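Proline/betaine transporter, RALF (Rickettsia prowazekii str. Madrid E, PDB 4D7R) probably acts as a guanine-nucleotide exchange factor, and is an engineered chimera joining the Sec7 domain of Rickettsia RalF to the capping domain of Legionella RalF. Local coordinates at residues Y159-A162 with Y163-M167; L135-S138 with F139-Y143; K53-C56 with T57-Q61. One frame throughout, in Å; residues are numbered along the deposited sequence.

Contact 1: Y159-A162 with Y163-M167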
# COMPACT_ATOMS: atom_id res chain seq x y z
N TYR A 159 -4.89 13.91 9.81
CA TYR A 159 -4.98 13.03 8.65
C TYR A 159 -5.38 13.80 7.41
O TYR A 159 -4.74 13.61 6.38
CB TYR A 159 -5.91 11.85 8.94
CG TYR A 159 -6.23 11.00 7.73
CD1 TYR A 159 -5.31 10.10 7.22
CD2 TYR A 159 -7.48 11.08 7.12
CE1 TYR A 159 -5.62 9.29 6.13
CE2 TYR A 159 -7.80 10.28 6.03
CZ TYR A 159 -6.87 9.37 5.55
OH TYR A 159 -7.20 8.57 4.50
N ILE A 160 -6.39 14.70 7.51
CA ILE A 160 -6.80 15.49 6.35
C ILE A 160 -5.65 16.42 5.94
O ILE A 160 -5.34 16.48 4.75
CB ILE A 160 -8.14 16.22 6.58
CG1 ILE A 160 -9.25 15.20 6.93
CG2 ILE A 160 -8.53 17.06 5.31
CD1 ILE A 160 -10.37 15.69 7.81
N LEU A 161 -4.96 17.04 6.92
CA LEU A 161 -3.83 17.93 6.63
C LEU A 161 -2.72 17.18 5.90
O LEU A 161 -2.17 17.71 4.93
CB LEU A 161 -3.31 18.59 7.92
CG LEU A 161 -2.11 19.54 7.80
CD1 LEU A 161 -2.45 20.80 7.00
CD2 LEU A 161 -1.61 19.94 9.15
N ALA A 162 -2.46 15.94 6.31
CA ALA A 162 -1.41 15.15 5.70
C ALA A 162 -1.77 14.77 4.25
O ALA A 162 -0.96 14.94 3.39
CB ALA A 162 -1.12 13.92 6.52
N TYR A 163 -2.99 14.29 4.00
CA TYR A 163 -3.34 13.90 2.65
C TYR A 163 -3.45 15.09 1.71
O TYR A 163 -3.05 14.98 0.57
CB TYR A 163 -4.48 12.88 2.55
CG TYR A 163 -5.91 13.32 2.64
CD1 TYR A 163 -6.47 14.15 1.70
CD2 TYR A 163 -6.74 12.83 3.63
CE1 TYR A 163 -7.76 14.52 1.80
CE2 TYR A 163 -8.03 13.20 3.71
CZ TYR A 163 -8.54 14.03 2.79
OH TYR A 163 -9.83 14.39 2.87
N GLN A 164 -3.89 16.23 2.23
CA GLN A 164 -3.98 17.46 1.44
C GLN A 164 -2.57 17.96 1.09
O GLN A 164 -2.38 18.49 -0.00
CB GLN A 164 -4.81 18.55 2.14
CG GLN A 164 -6.31 18.24 2.23
CD GLN A 164 -7.11 18.59 0.99
OE1 GLN A 164 -6.68 19.37 0.13
NE2 GLN A 164 -8.34 18.11 0.94
N THR A 165 -1.58 17.76 1.98
CA THR A 165 -0.19 18.20 1.79
C THR A 165 0.45 17.31 0.72
O THR A 165 1.18 17.80 -0.14
CB THR A 165 0.58 18.16 3.13
OG1 THR A 165 -0.02 19.05 4.05
CG2 THR A 165 2.04 18.55 2.97
N ILE A 166 0.20 16.00 0.81
CA ILE A 166 0.70 15.01 -0.16
C ILE A 166 0.12 15.33 -1.56
O ILE A 166 0.85 15.34 -2.54
CB ILE A 166 0.37 13.57 0.34
CG1 ILE A 166 1.26 13.19 1.55
CG2 ILE A 166 0.52 12.58 -0.79
CD1 ILE A 166 0.81 12.00 2.35
N MET A 167 -1.18 15.66 -1.64
CA MET A 167 -1.80 16.02 -2.92
C MET A 167 -1.27 17.38 -3.41
O MET A 167 -1.08 17.55 -4.61
CB MET A 167 -3.33 16.04 -2.81
CG MET A 167 -3.99 14.68 -3.02
SD MET A 167 -3.52 13.80 -4.55
CE MET A 167 -3.86 15.04 -5.84

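Contact 2: L135-S138 with F139-Y143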
# COMPACT_ATOMS: atom_id res chain seq x y z
N LEU A 135 -0.21 4.02 6.59
CA LEU A 135 1.03 4.69 7.00
C LEU A 135 0.79 6.19 7.29
O LEU A 135 1.25 6.73 8.30
CB LEU A 135 2.14 4.49 5.96
CG LEU A 135 2.60 3.03 5.80
CD1 LEU A 135 3.36 2.84 4.48
CD2 LEU A 135 3.43 2.55 7.00
N VAL A 136 0.04 6.85 6.40
CA VAL A 136 -0.31 8.26 6.57
C VAL A 136 -1.17 8.46 7.81
O VAL A 136 -0.90 9.40 8.55
CB VAL A 136 -0.97 8.84 5.28
CG1 VAL A 136 -1.48 10.27 5.51
CG2 VAL A 136 0.02 8.79 4.12
N GLU A 137 -2.18 7.60 8.03
CA GLU A 137 -3.05 7.73 9.21
C GLU A 137 -2.24 7.55 10.49
O GLU A 137 -2.48 8.28 11.46
CB GLU A 137 -4.22 6.73 9.14
CG GLU A 137 -5.31 7.02 10.17
CD GLU A 137 -6.36 5.95 10.37
OE1 GLU A 137 -6.70 5.26 9.38
OE2 GLU A 137 -6.91 5.86 11.49
N SER A 138 -1.24 6.63 10.49
CA SER A 138 -0.36 6.40 11.65
C SER A 138 0.45 7.65 12.00
O SER A 138 0.50 8.04 13.18
CB SER A 138 0.56 5.20 11.42
OG SER A 138 1.28 4.96 12.62
N PHE A 139 0.97 8.34 10.96
CA PHE A 139 1.74 9.56 11.14
C PHE A 139 0.87 10.63 11.81
O PHE A 139 1.27 11.19 12.84
CB PHE A 139 2.30 10.09 9.80
CG PHE A 139 2.79 11.51 9.99
CD1 PHE A 139 3.98 11.78 10.65
CD2 PHE A 139 1.98 12.59 9.63
CE1 PHE A 139 4.37 13.10 10.94
CE2 PHE A 139 2.36 13.91 9.94
CZ PHE A 139 3.56 14.16 10.57
N GLY A 140 -0.28 10.94 11.19
CA GLY A 140 -1.19 11.98 11.69
C GLY A 140 -1.59 11.81 13.14
O GLY A 140 -1.45 12.72 13.95
N THR A 141 -2.08 10.61 13.49
CA THR A 141 -2.46 10.31 14.86
C THR A 141 -1.34 10.58 15.87
O THR A 141 -1.57 11.22 16.90
CB THR A 141 -3.04 8.89 14.92
OG1 THR A 141 -4.22 8.87 14.11
CG2 THR A 141 -3.39 8.45 16.36
N HIS A 142 -0.12 10.09 15.58
CA HIS A 142 0.99 10.27 16.52
C HIS A 142 1.47 11.72 16.60
O HIS A 142 1.80 12.19 17.72
CB HIS A 142 2.15 9.30 16.21
CG HIS A 142 3.33 9.44 17.14
ND1 HIS A 142 3.21 9.19 18.51
CD2 HIS A 142 4.60 9.82 16.88
CE1 HIS A 142 4.41 9.41 19.02
NE2 HIS A 142 5.27 9.82 18.09
N TYR A 143 1.47 12.44 15.46
CA TYR A 143 1.89 13.84 15.46
C TYR A 143 0.94 14.67 16.32
O TYR A 143 1.39 15.47 17.13
CB TYR A 143 2.07 14.42 14.04
CG TYR A 143 2.52 15.86 14.12
CD1 TYR A 143 1.59 16.90 14.24
CD2 TYR A 143 3.87 16.18 14.21
CE1 TYR A 143 2.00 18.21 14.43
CE2 TYR A 143 4.29 17.51 14.33
CZ TYR A 143 3.35 18.52 14.47
OH TYR A 143 3.72 19.83 14.60

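Contact 3: K53-C56 with T57-Q61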
# COMPACT_ATOMS: atom_id res chain seq x y z
N LYS A 53 9.91 -13.35 17.08
CA LYS A 53 8.86 -14.08 17.81
C LYS A 53 9.54 -15.13 18.68
O LYS A 53 9.32 -15.15 19.89
CB LYS A 53 7.87 -14.76 16.84
CG LYS A 53 6.88 -13.80 16.18
CD LYS A 53 6.04 -14.48 15.11
CE LYS A 53 4.95 -13.56 14.60
NZ LYS A 53 3.84 -13.42 15.59
N LYS A 54 10.43 -15.96 18.07
CA LYS A 54 11.20 -17.01 18.75
C LYS A 54 12.02 -16.46 19.92
O LYS A 54 11.92 -17.00 21.02
CB LYS A 54 12.10 -17.75 17.74
CG LYS A 54 12.83 -18.97 18.32
CD LYS A 54 13.92 -19.49 17.38
CE LYS A 54 14.77 -20.59 17.98
NZ LYS A 54 15.63 -20.11 19.10
N TRP A 55 12.80 -15.42 19.72
CA TRP A 55 13.59 -14.80 20.78
C TRP A 55 12.78 -14.18 21.84
O TRP A 55 13.12 -14.32 22.95
CB TRP A 55 14.53 -13.78 20.22
CG TRP A 55 15.52 -13.05 21.15
CD1 TRP A 55 16.84 -13.37 21.39
CD2 TRP A 55 15.29 -11.86 21.89
NE1 TRP A 55 17.40 -12.48 22.22
CE2 TRP A 55 16.48 -11.54 22.55
CE3 TRP A 55 14.20 -11.03 22.05
CZ2 TRP A 55 16.59 -10.43 23.36
CZ3 TRP A 55 14.33 -9.95 22.86
CH2 TRP A 55 15.50 -9.67 23.49
N CYS A 56 11.71 -13.44 21.49
CA CYS A 56 10.82 -12.85 22.50
C CYS A 56 10.15 -13.94 23.37
O CYS A 56 9.98 -13.74 24.56
CB CYS A 56 9.79 -11.93 21.86
SG CYS A 56 10.50 -10.39 21.19
N THR A 57 9.83 -15.11 22.79
CA THR A 57 9.23 -16.25 23.51
C THR A 57 10.25 -16.78 24.54
O THR A 57 9.91 -16.90 25.71
CB THR A 57 8.76 -17.34 22.51
OG1 THR A 57 7.75 -16.80 21.67
CG2 THR A 57 8.19 -18.58 23.21
N ASP A 58 11.49 -17.04 24.09
CA ASP A 58 12.58 -17.58 24.92
C ASP A 58 13.06 -16.60 25.99
O ASP A 58 13.36 -17.03 27.10
CB ASP A 58 13.76 -18.04 24.05
CG ASP A 58 13.41 -19.00 22.92
OD1 ASP A 58 12.36 -19.69 23.02
OD2 ASP A 58 14.18 -19.07 21.94
N ASN A 59 13.11 -15.30 25.66
CA ASN A 59 13.58 -14.26 26.58
C ASN A 59 12.47 -13.51 27.32
O ASN A 59 12.76 -12.51 27.98
CB ASN A 59 14.53 -13.28 25.86
CG ASN A 59 15.81 -13.93 25.43
OD1 ASN A 59 16.74 -14.13 26.22
ND2 ASN A 59 15.84 -14.39 24.19
N ASN A 60 11.22 -14.00 27.25
CA ASN A 60 10.04 -13.37 27.88
C ASN A 60 9.91 -11.86 27.54
O ASN A 60 9.76 -11.01 28.44
CB ASN A 60 9.96 -13.64 29.39
CG ASN A 60 8.55 -13.60 29.92
OD1 ASN A 60 7.71 -14.45 29.59
ND2 ASN A 60 8.25 -12.60 30.75
N GLN A 61 10.01 -11.55 26.25
CA GLN A 61 9.92 -10.15 25.78
C GLN A 61 8.69 -9.91 24.94
O GLN A 61 8.04 -10.87 24.54
CB GLN A 61 11.23 -9.72 25.04
CG GLN A 61 12.51 -9.86 25.92
CD GLN A 61 12.49 -8.98 27.17
OE1 GLN A 61 12.22 -7.77 27.12
NE2 GLN A 61 12.76 -9.58 28.32

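Contact 1: Y159-A162 with Y163-M167
Y163, Q164, T165 and I166 donate their backbone N-H groups to Y159, I160, L161 and A162 in turn, four successive rungs of one regular helix. The side chains that add to this ladder start with Y163, whose CG lies between the backbone N and the carbonyl carbon (chi1 81°), a setting uncommon in helices, since it brings the ring against the carbonyls of the preceding turn. There the ring presents its edge to the face of Y159, an offset edge-to-face pair with centroids 5.3 Å apart and planes at 74°; Y163 CD2 lies 3.7 Å from Y159 CE2. I160 CA lies over one face of the Y163 ring, 4.1 Å from its centroid, a CH-pi contact, while I160 CG2 runs alongside to the phenol end. T165 OG1 doubles back to L161 O at 2.7 Å, reaching it from the opposite face of the carbonyl plane to T165 N, so two donors grip one oxygen. Y159 OH bonds to D133, and to K275 and W277 of the Legionella-derived capping domain, a meeting of the two fused parts; W277 also stacks on Y163. The tyrosines form an i, i+4 pair, and the threonine hydroxyl returned to the i-4 carbonyl is a familiar helix feature, here within the helical Sec7 domain.

Contact 2: L135-S138 with F139-Y143
The ring of F139 keeps its edge toward V136, whose carbonyl oxygen lies near the ring plane; the side chain's nearest atom to V136 O is F139 CB, at 3.5 Å. With CG opposite the backbone N (chi1 166°), the phenyl is carried off the helix and away from the preceding turn, where it meets the ring of F107 with the planes at about 65°. The imidazole of H142 behaves alike: its CB rests 3.7 Å from S138 O, while the ring leads outward to meet F107 and to bond through NE2 to F105 O. Both rings therefore make their ring contacts outside these two turns, and what passes between the turns is mostly backbone.

Four N-H groups, from F139 to H142, bond to the carbonyls of L135 through S138. The straightest joins G140 N to V136 O at 3.1 Å, with an angle of 176° at the hydrogen; G140 brings no side chain to this face. T141 N bonds to E137 O at 3.1 Å, and T141 OG1 comes within 3.2 Å of the same oxygen, a weak and unsettled bond. S138 OG is satisfied by T102 OG1.

This is a helix packed among others, its side chains spread over several neighbours. L135, S138 and H142 touch helix 92-103, F139 and Y143 helix 112-121, and V136, E137 and T141 helix 155-173. Y143 also meets Y112 edge-to-face and bonds through its hydroxyl to K110 O. In the Sec7 domain this part of helix 129-146 is thus largely buried, with helices 92-103, 112-121 and 155-173 packed on it and E137 exposed.

Contact 3: K53-C56 with T57-Q61
N59 folds back over the indole of W55, its amide nitrogen ND2 lying over one face, 3.1 Å from W55 CD1, with the amide and ring planes 35° apart. N59 CG lies anti to its own carbonyl carbon, beside the backbone N, which carries the amide back toward W55. The same nitrogen donates to W55 O at 3.0 Å, and that oxygen lies near the amide plane; since N59 N also bonds to W55 O, the carbonyl is gripped twice and the amide's rotation is fixed above the ring. N59 CB adds a CH-pi contact, almost straight above the six-membered ring. Farther along the indole, Q61 CG touches W55 CZ3 at 3.6 Å, approaching neither face-on nor edge-on.

The backbone positions both residues. N60 takes left-handed helical angles (phi 50°, psi 49°), turning the chain so that Q61 N reaches C56 O at 2.8 Å, in the carbonyl plane and on a lone pair. This 6→1 bond closes over a left-handed residue, as in Schellman-type helix ends, although N60 N stays 3.5 Å from T57 O, long for the companion 5→2 bond. Q61 NE2 then bonds to N59 O at 2.9 Å.

One turn earlier, T57 OG1 returns to K53 O at 2.9 Å from above the carbonyl plane. K54 NZ and D58 OD2 form a weak salt bridge on the surface. In the Rickettsia Sec7 part, K53 NZ pairs with D93 of helix 92-103, and K53 makes a cation-pi contact with F63 of helix 63-73, joining helix 45-58 to both.

All three contacts lie within the Sec7 part of the chimera; contacts 1 and 2 lie within a helix, contact 3 at a helix end. Contact 2 is buried and contact 1 partly so; they touch, with V136 packed on A162 and I166, and E137 on Y159, so the successive helices 129-146 and 155-173 pack directly. Contact 1 also meets the capping domain. Contact 3 stands apart at the surface, about 18 Å from contact 2 and 26 Å from contact 1 between nearest atoms; there amides, charges and a backbone turn hold the chain to itself. A threonine hydroxyl near the carbonyl four residues back recurs in all three, weak and unsettled in contact 2.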